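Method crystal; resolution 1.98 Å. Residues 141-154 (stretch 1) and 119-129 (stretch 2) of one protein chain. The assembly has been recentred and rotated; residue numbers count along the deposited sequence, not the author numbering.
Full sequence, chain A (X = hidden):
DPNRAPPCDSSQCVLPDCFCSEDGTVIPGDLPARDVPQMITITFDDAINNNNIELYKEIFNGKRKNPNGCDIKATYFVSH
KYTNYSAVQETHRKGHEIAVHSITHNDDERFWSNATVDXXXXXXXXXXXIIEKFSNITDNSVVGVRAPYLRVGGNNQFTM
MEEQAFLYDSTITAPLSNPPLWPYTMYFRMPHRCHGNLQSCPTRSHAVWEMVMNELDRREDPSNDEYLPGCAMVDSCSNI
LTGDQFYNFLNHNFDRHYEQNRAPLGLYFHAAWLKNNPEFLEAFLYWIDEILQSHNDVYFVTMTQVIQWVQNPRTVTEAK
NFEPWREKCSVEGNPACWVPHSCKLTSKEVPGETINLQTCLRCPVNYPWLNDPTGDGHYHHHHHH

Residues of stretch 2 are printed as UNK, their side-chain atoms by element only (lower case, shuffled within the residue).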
ATOM      1  N   SER A 141       5.121  -3.258 -13.146  1.00 20.41           N
ATOM      2  CA  SER A 141       5.206  -3.409 -11.697  1.00 22.60           C
ATOM      3  C   SER A 141       4.237  -2.507 -10.918  1.00 19.13           C
ATOM      4  O   SER A 141       4.201  -2.583  -9.688  1.00 18.41           O
ATOM      5  CB  SER A 141       6.638  -3.147 -11.232  1.00 22.93           C
ATOM      6  OG  SER A 141       7.059  -1.830 -11.562  1.00 25.09           O
ATOM      7  N   VAL A 142       3.446  -1.676 -11.592  1.00 19.73           N
ATOM      8  CA  VAL A 142       2.376  -0.909 -10.949  1.00 14.88           C
ATOM      9  C   VAL A 142       1.140  -1.818 -10.908  1.00 16.56           C
ATOM     10  O   VAL A 142       0.439  -1.970 -11.900  1.00 17.73           O
ATOM     11  CB  VAL A 142       2.109   0.400 -11.697  1.00 18.15           C
ATOM     12  CG1 VAL A 142       0.967   1.186 -11.040  1.00 18.12           C
ATOM     13  CG2 VAL A 142       3.406   1.250 -11.801  1.00 16.60           C
ATOM     14  N   VAL A 143       0.884  -2.465  -9.767  1.00 16.16           N
ATOM     15  CA  VAL A 143      -0.053  -3.592  -9.759  1.00 17.74           C
ATOM     16  C   VAL A 143      -1.041  -3.527  -8.597  1.00 19.60           C
ATOM     17  O   VAL A 143      -1.964  -4.346  -8.520  1.00 19.63           O
ATOM     18  CB  VAL A 143       0.699  -4.943  -9.732  1.00 19.60           C
ATOM     19  CG1 VAL A 143       1.698  -5.039 -10.885  1.00 25.06           C
ATOM     20  CG2 VAL A 143       1.401  -5.153  -8.386  1.00 17.75           C
ATOM     21  N   GLY A 144      -0.846  -2.583  -7.675  1.00 17.60           N
ATOM     22  CA  GLY A 144      -1.711  -2.472  -6.511  1.00 14.71           C
ATOM     23  C   GLY A 144      -2.676  -1.305  -6.566  1.00 20.88           C
ATOM     24  O   GLY A 144      -2.436  -0.315  -7.269  1.00 17.83           O
ATOM     25  N   VAL A 145      -3.774  -1.413  -5.816  1.00 16.18           N
ATOM     26  CA  VAL A 145      -4.823  -0.406  -5.763  1.00 14.69           C
ATOM     27  C   VAL A 145      -5.161  -0.142  -4.309  1.00 19.86           C
ATOM     28  O   VAL A 145      -5.302  -1.089  -3.521  1.00 19.80           O
ATOM     29  CB  VAL A 145      -6.094  -0.874  -6.508  1.00 17.20           C
ATOM     30  CG1 VAL A 145      -7.254   0.106  -6.248  1.00 18.71           C
ATOM     31  CG2 VAL A 145      -5.833  -0.982  -8.013  1.00 16.38           C
ATOM     32  N   ARG A 146      -5.351   1.136  -3.962  1.00 16.34           N
ATOM     33  CA  ARG A 146      -6.010   1.513  -2.715  1.00 18.38           C
ATOM     34  C   ARG A 146      -6.990   2.633  -3.023  1.00 19.42           C
ATOM     35  O   ARG A 146      -6.599   3.659  -3.594  1.00 18.40           O
ATOM     36  CB  ARG A 146      -5.010   1.966  -1.649  1.00 15.83           C
ATOM     37  CG  ARG A 146      -5.674   2.476  -0.354  1.00 17.50           C
ATOM     38  CD  ARG A 146      -4.610   2.673   0.746  1.00 17.36           C
ATOM     39  NE  ARG A 146      -4.113   1.409   1.304  1.00 18.31           N
ATOM     40  CZ  ARG A 146      -3.045   1.295   2.093  1.00 18.83           C
ATOM     41  NH1 ARG A 146      -2.333   2.374   2.425  1.00 17.28           N
ATOM     42  NH2 ARG A 146      -2.695   0.097   2.559  1.00 18.01           N
ATOM     43  N   ALA A 147      -8.252   2.448  -2.629  1.00 15.50           N
ATOM     44  CA  ALA A 147      -9.297   3.431  -2.933  1.00 17.01           C
ATOM     45  C   ALA A 147      -9.223   4.627  -1.989  1.00 18.44           C
ATOM     46  O   ALA A 147      -8.932   4.465  -0.799  1.00 17.61           O
ATOM     47  CB  ALA A 147     -10.692   2.799  -2.842  1.00 16.80           C
ATOM     48  N   PRO A 148      -9.464   5.839  -2.510  1.00 17.05           N
ATOM     49  CA  PRO A 148      -9.611   7.013  -1.651  1.00 16.73           C
ATOM     50  C   PRO A 148     -10.616   6.776  -0.530  1.00 20.66           C
ATOM     51  O   PRO A 148     -11.642   6.105  -0.713  1.00 20.65           O
ATOM     52  CB  PRO A 148     -10.101   8.099  -2.621  1.00 21.20           C
ATOM     53  CG  PRO A 148      -9.469   7.709  -3.935  1.00 19.69           C
ATOM     54  CD  PRO A 148      -9.550   6.178  -3.942  1.00 17.61           C
ATOM     55  N   TYR A 149     -10.283   7.319   0.639  1.00 19.46           N
ATOM     56  CA  TYR A 149     -11.056   7.222   1.882  1.00 25.16           C
ATOM     57  C   TYR A 149     -11.363   5.766   2.265  1.00 24.35           C
ATOM     58  O   TYR A 149     -12.291   5.507   3.042  1.00 23.43           O
ATOM     59  CB  TYR A 149     -12.329   8.103   1.787  1.00 23.07           C
ATOM     60  CG  TYR A 149     -11.961   9.474   1.233  1.00 20.41           C
ATOM     61  CD1 TYR A 149     -11.406  10.458   2.053  1.00 24.79           C
ATOM     62  CD2 TYR A 149     -12.065   9.743  -0.131  1.00 23.12           C
ATOM     63  CE1 TYR A 149     -11.016  11.701   1.530  1.00 22.15           C
ATOM     64  CE2 TYR A 149     -11.657  10.977  -0.667  1.00 20.22           C
ATOM     65  CZ  TYR A 149     -11.138  11.935   0.172  1.00 19.42           C
ATOM     66  OH  TYR A 149     -10.750  13.144  -0.352  1.00 21.31           O
ATOM     67  N   LEU A 150     -10.569   4.818   1.742  1.00 16.80           N
ATOM     68  CA  LEU A 150     -10.742   3.383   1.970  1.00 19.30           C
ATOM     69  C   LEU A 150     -12.181   2.946   1.682  1.00 28.25           C
ATOM     70  O   LEU A 150     -12.758   2.114   2.391  1.00 23.80           O
ATOM     71  CB  LEU A 150     -10.323   2.996   3.396  1.00 18.56           C
ATOM     72  CG  LEU A 150      -8.882   3.391   3.798  1.00 23.08           C
ATOM     73  CD1 LEU A 150      -8.548   2.892   5.207  1.00 27.22           C
ATOM     74  CD2 LEU A 150      -7.885   2.779   2.815  1.00 21.17           C
ATOM     75  N   ARG A 151     -12.770   3.501   0.617  1.00 23.14           N
ATOM     76  CA  ARG A 151     -14.123   3.122   0.220  1.00 22.47           C
ATOM     77  C   ARG A 151     -14.045   1.917  -0.706  1.00 25.40           C
ATOM     78  O   ARG A 151     -13.650   2.040  -1.872  1.00 23.34           O
ATOM     79  CB  ARG A 151     -14.844   4.280  -0.464  1.00 23.79           C
ATOM     80  CG  ARG A 151     -14.979   5.546   0.362  1.00 23.44           C
ATOM     81  CD  ARG A 151     -15.549   5.275   1.749  1.00 30.54           C
ATOM     82  NE  ARG A 151     -16.892   4.696   1.700  1.00 29.71           N
ATOM     83  CZ  ARG A 151     -17.565   4.314   2.782  1.00 37.54           C
ATOM     84  NH1 ARG A 151     -17.011   4.446   3.985  1.00 33.07           N
ATOM     85  NH2 ARG A 151     -18.778   3.784   2.665  1.00 32.19           N
ATOM     86  N   VAL A 152     -14.438   0.749  -0.200  1.00 24.03           N
ATOM     87  CA  VAL A 152     -14.451  -0.450  -1.019  1.00 18.14           C
ATOM     88  C   VAL A 152     -15.589  -0.364  -2.027  1.00 23.92           C
ATOM     89  O   VAL A 152     -16.674   0.147  -1.717  1.00 26.65           O
ATOM     90  CB  VAL A 152     -14.595  -1.693  -0.128  1.00 23.80           C
ATOM     91  CG1 VAL A 152     -14.389  -2.946  -0.955  1.00 21.53           C
ATOM     92  CG2 VAL A 152     -13.593  -1.601   1.019  1.00 24.52           C
ATOM     93  N   GLY A 153     -15.344  -0.863  -3.243  1.00 22.89           N
ATOM     94  CA  GLY A 153     -16.333  -0.781  -4.314  1.00 22.17           C
ATOM     95  C   GLY A 153     -17.125  -2.056  -4.572  1.00 26.40           C
ATOM     96  O   GLY A 153     -17.366  -2.416  -5.732  1.00 23.52           O
ATOM     97  N   GLY A 154     -17.536  -2.741  -3.504  1.00 25.71           N
ATOM     98  CA  GLY A 154     -18.275  -3.987  -3.651  1.00 30.29           C
ATOM     99  C   GLY A 154     -17.635  -4.908  -4.658  1.00 28.51           C
ATOM    100  O   GLY A 154     -16.408  -4.998  -4.755  1.00 33.30           O
ATOM    101  N   UNK A 119     -16.342   3.211 -14.042  1.00 24.19           N
ATOM    102  CA  UNK A 119     -15.835   4.288 -13.194  1.00 24.63           C
ATOM    103  C   UNK A 119     -14.554   3.859 -12.475  1.00 23.99           C
ATOM    104  O   UNK A 119     -13.566   4.600 -12.441  1.00 20.81           O
ATOM    105  c   UNK A 119     -16.871   4.698 -12.143  1.00 28.71           C
ATOM    106  o   UNK A 119     -17.939   6.199 -13.723  1.00 34.94           O
ATOM    107  c   UNK A 119     -18.065   5.478 -12.707  1.00 40.03           C
ATOM    108  o   UNK A 119     -19.148   5.365 -12.080  1.00 39.17           O
ATOM    109  N   UNK A 120     -14.577   2.673 -11.859  1.00 20.97           N
ATOM    110  CA  UNK A 120     -13.386   2.166 -11.183  1.00 20.76           C
ATOM    111  C   UNK A 120     -12.228   2.040 -12.158  1.00 22.34           C
ATOM    112  O   UNK A 120     -11.081   2.343 -11.809  1.00 22.47           O
ATOM    113  c   UNK A 120     -13.695   1.258  -7.974  1.00 21.64           C
ATOM    114  c   UNK A 120     -12.360   1.503  -7.604  1.00 18.92           C
ATOM    115  c   UNK A 120     -14.337   0.950  -9.211  1.00 21.94           C
ATOM    116  c   UNK A 120     -14.427   1.605  -5.645  1.00 22.92           C
ATOM    117  c   UNK A 120     -13.112   1.820  -5.308  1.00 22.06           C
ATOM    118  c   UNK A 120     -13.678   0.807 -10.530  1.00 20.38           C
ATOM    119  c   UNK A 120     -12.080   1.773  -6.274  1.00 20.10           C
ATOM    120  n   UNK A 120     -15.909   1.048  -7.591  1.00 24.42           N
ATOM    121  c   UNK A 120     -14.710   1.327  -6.981  1.00 26.30           C
ATOM    122  c   UNK A 120     -15.684   0.833  -8.933  1.00 24.79           C
ATOM    123  N   UNK A 121     -12.508   1.578 -13.378  1.00 21.04           N
ATOM    124  CA  UNK A 121     -11.458   1.439 -14.375  1.00 17.28           C
ATOM    125  C   UNK A 121     -10.868   2.778 -14.773  1.00 18.52           C
ATOM    126  O   UNK A 121      -9.644   2.927 -14.834  1.00 20.78           O
ATOM    127  N   UNK A 122     -11.721   3.780 -15.010  1.00 20.55           N
ATOM    128  CA  UNK A 122     -11.197   5.093 -15.394  1.00 26.19           C
ATOM    129  C   UNK A 122     -10.327   5.677 -14.293  1.00 19.15           C
ATOM    130  O   UNK A 122      -9.283   6.269 -14.576  1.00 20.58           O
ATOM    131  c   UNK A 122     -13.038   5.688 -17.054  1.00 28.46           C
ATOM    132  c   UNK A 122     -14.284   6.544 -17.246  1.00 39.34           C
ATOM    133  n   UNK A 122     -15.307   8.373 -18.549  1.00 41.62           N
ATOM    134  c   UNK A 122     -12.332   6.052 -15.737  1.00 24.94           C
ATOM    135  c   UNK A 122     -14.191   7.388 -18.493  1.00 46.70           C
ATOM    136  N   UNK A 123     -10.738   5.510 -13.035  1.00 17.70           N
ATOM    137  CA  UNK A 123      -9.967   6.038 -11.911  1.00 20.47           C
ATOM    138  C   UNK A 123      -8.661   5.275 -11.723  1.00 21.41           C
ATOM    139  O   UNK A 123      -7.609   5.884 -11.546  1.00 18.25           O
ATOM    140  c   UNK A 123     -11.392   8.413 -10.204  1.00 20.68           C
ATOM    141  c   UNK A 123     -11.925   7.026 -10.549  1.00 19.96           C
ATOM    142  c   UNK A 123     -10.791   5.981 -10.621  1.00 20.14           C
ATOM    143  o   UNK A 123     -10.161   8.583 -10.146  1.00 19.54           O
ATOM    144  o   UNK A 123     -12.195   9.333  -9.972  1.00 21.13           O
ATOM    145  N   UNK A 124      -8.709   3.937 -11.737  1.00 18.82           N
ATOM    146  CA  UNK A 124      -7.545   3.161 -11.303  1.00 17.75           C
ATOM    147  C   UNK A 124      -6.682   2.722 -12.481  1.00 19.07           C
ATOM    148  O   UNK A 124      -5.460   2.905 -12.457  1.00 15.91           O
ATOM    149  s   UNK A 124      -7.712   3.519  -8.203  1.00 19.12           S
ATOM    150  c   UNK A 124      -8.003   1.947 -10.469  1.00 17.55           C
ATOM    151  c   UNK A 124      -8.748   3.655  -6.752  1.00 19.79           C
ATOM    152  c   UNK A 124      -8.733   2.374  -9.160  1.00 14.81           C
ATOM    153  N   UNK A 125      -7.290   2.130 -13.516  1.00 20.68           N
ATOM    154  CA  UNK A 125      -6.500   1.804 -14.701  1.00 17.76           C
ATOM    155  C   UNK A 125      -5.999   3.073 -15.383  1.00 21.27           C
ATOM    156  O   UNK A 125      -4.893   3.084 -15.929  1.00 19.81           O
ATOM    157  c   UNK A 125      -7.311   0.956 -15.682  1.00 24.00           C
ATOM    158  N   UNK A 126      -6.798   4.142 -15.359  1.00 21.18           N
ATOM    159  CA  UNK A 126      -6.326   5.418 -15.872  1.00 18.16           C
ATOM    160  C   UNK A 126      -5.110   5.929 -15.128  1.00 19.36           C
ATOM    161  O   UNK A 126      -4.137   6.375 -15.735  1.00 17.58           O
ATOM    162  N   UNK A 127      -5.141   5.860 -13.790  1.00 16.70           N
ATOM    163  CA  UNK A 127      -3.989   6.318 -13.021  1.00 17.09           C
ATOM    164  C   UNK A 127      -2.765   5.466 -13.327  1.00 16.42           C
ATOM    165  O   UNK A 127      -1.644   5.989 -13.402  1.00 15.91           O
ATOM    166  s   UNK A 127      -2.514   8.442 -11.121  1.00 18.68           S
ATOM    167  c   UNK A 127      -4.289   6.293 -11.517  1.00 16.60           C
ATOM    168  c   UNK A 127      -1.102   8.655 -10.029  1.00 15.16           C
ATOM    169  c   UNK A 127      -3.128   6.778 -10.639  1.00 19.21           C
ATOM    170  N   UNK A 128      -2.952   4.154 -13.514  1.00 15.61           N
ATOM    171  CA  UNK A 128      -1.826   3.316 -13.942  1.00 14.21           C
ATOM    172  C   UNK A 128      -1.244   3.797 -15.273  1.00 16.25           C
ATOM    173  O   UNK A 128      -0.018   3.810 -15.462  1.00 17.15           O
ATOM    174  c   UNK A 128      -3.439  -1.914 -15.342  1.00 27.72           C
ATOM    175  n   UNK A 128      -3.121  -2.911 -14.529  1.00 22.66           N
ATOM    176  c   UNK A 128      -1.547  -0.594 -14.493  1.00 19.14           C
ATOM    177  n   UNK A 128      -4.486  -2.025 -16.149  1.00 21.14           N
ATOM    178  n   UNK A 128      -2.707  -0.806 -15.346  1.00 20.95           N
ATOM    179  c   UNK A 128      -2.254   1.846 -14.044  1.00 18.54           C
ATOM    180  c   UNK A 128      -1.106   0.897 -14.520  1.00 20.15           C
ATOM    181  N   UNK A 129      -2.103   4.190 -16.213  1.00 17.30           N
ATOM    182  CA  UNK A 129      -1.605   4.701 -17.497  1.00 16.71           C
ATOM    183  C   UNK A 129      -0.778   5.970 -17.291  1.00 16.83           C
ATOM    184  O   UNK A 129       0.302   6.132 -17.877  1.00 17.55           O
ATOM    185  c   UNK A 129      -2.788   4.953 -18.453  1.00 15.95           C
ATOM    186  c   UNK A 129      -2.394   5.916 -19.598  1.00 18.30           C
ATOM    187  c   UNK A 129      -3.338   3.628 -19.003  1.00 22.87           C
TER
HETATM  188  O   HOH W   1      -0.303  -3.703 -13.760  1.00 37.42           O

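Position 119 carries two side-chain carbons, the second bearing two oxygens, and nothing of it comes near stretch 1. A carboxylate on so short a stem is Asp119; its backbone O accepts a hydrogen bond from N of residue 123, an ordinary helical turn.

At position 120 one carbon leads into fused five- and six-membered rings of eight carbons and one nitrogen. The CA-to-CB bond points toward stretch 1, and the six-membered ring reaches Ala147, Arg151 and Gly153. That ring system belongs to Trp120. Its CH2 lies 3.6 Å from Ala147 CB and 3.5 Å from Arg151 O, both at the ring edge, while CZ2 is 3.3 Å from Gly153 CA. An ideal CB on Gly153 would stand 2.3 Å from Trp120 CZ2, a clash, so the missing side chain is what lets the ring come this close.

Position 121 has no side-chain atoms: Gly121. Its ideal CB would find room, so this contact does not demand glycine here. Its O receives N of both 125, weakly, and 126, where the helix widens into a pi-type turn.

Position 122 shows four carbons in a row ending in nitrogen, far from stretch 1; it is Lys122, with its amine bonded elsewhere in the structure.

Position 123 has three carbons, the third with two oxygens. This is Glu123. Its CA-to-CB bond points toward stretch 1, but the side chain makes no contact with it, and both carboxylate oxygens are satisfied elsewhere.

At position 124 an unbranched chain runs two carbons, sulfur, carbon, and its terminal carbon meets Val145, Ala147 and Pro148. Met124 fits. Its CE sits 3.9 Å from both Val145 CG1 and Pro148 CD, and 3.8 Å from Arg146 O, so one methyl serves several neighbours.

Position 125 holds a single carbon pointing away from stretch 1, hence Ala125. Position 126 has none and is Gly126; an ideal CB there would clash with Lys122 O at 2.2 Å, a constraint from within the helix.

Position 127 repeats the pattern of two carbons, sulfur and carbon; its CA-to-CB bond points sideways and the chain makes no contact with stretch 1: Met127.

Position 128 has three carbons, a nitrogen, then a carbon carrying two more nitrogens, and its stem lies beside Val142. This is Arg128. CD is 3.5 Å from Val142 O, and CG is 4.1 Å from Val142 CG1. Water 1 accepts from Arg128 NH1 at 3.0 Å and donates to Val142 O at 2.6 Å.

Position 129, one carbon bearing two others, is Val129, out of reach.

The rule is spacing: residues 120, 124 and 128, four apart, put one helix stripe against the segment. No direct hydrogen bond crosses between them. Packing does the work, with tryptophan set against glycine and alanine and a methionine methyl among small apolar groups, while a water links the arginine to a carbonyl. One cost remains: Arg151 O is buried at the tryptophan edge without a partner.

Stretch 2, residues 119-129: DWGKEMAGMRV
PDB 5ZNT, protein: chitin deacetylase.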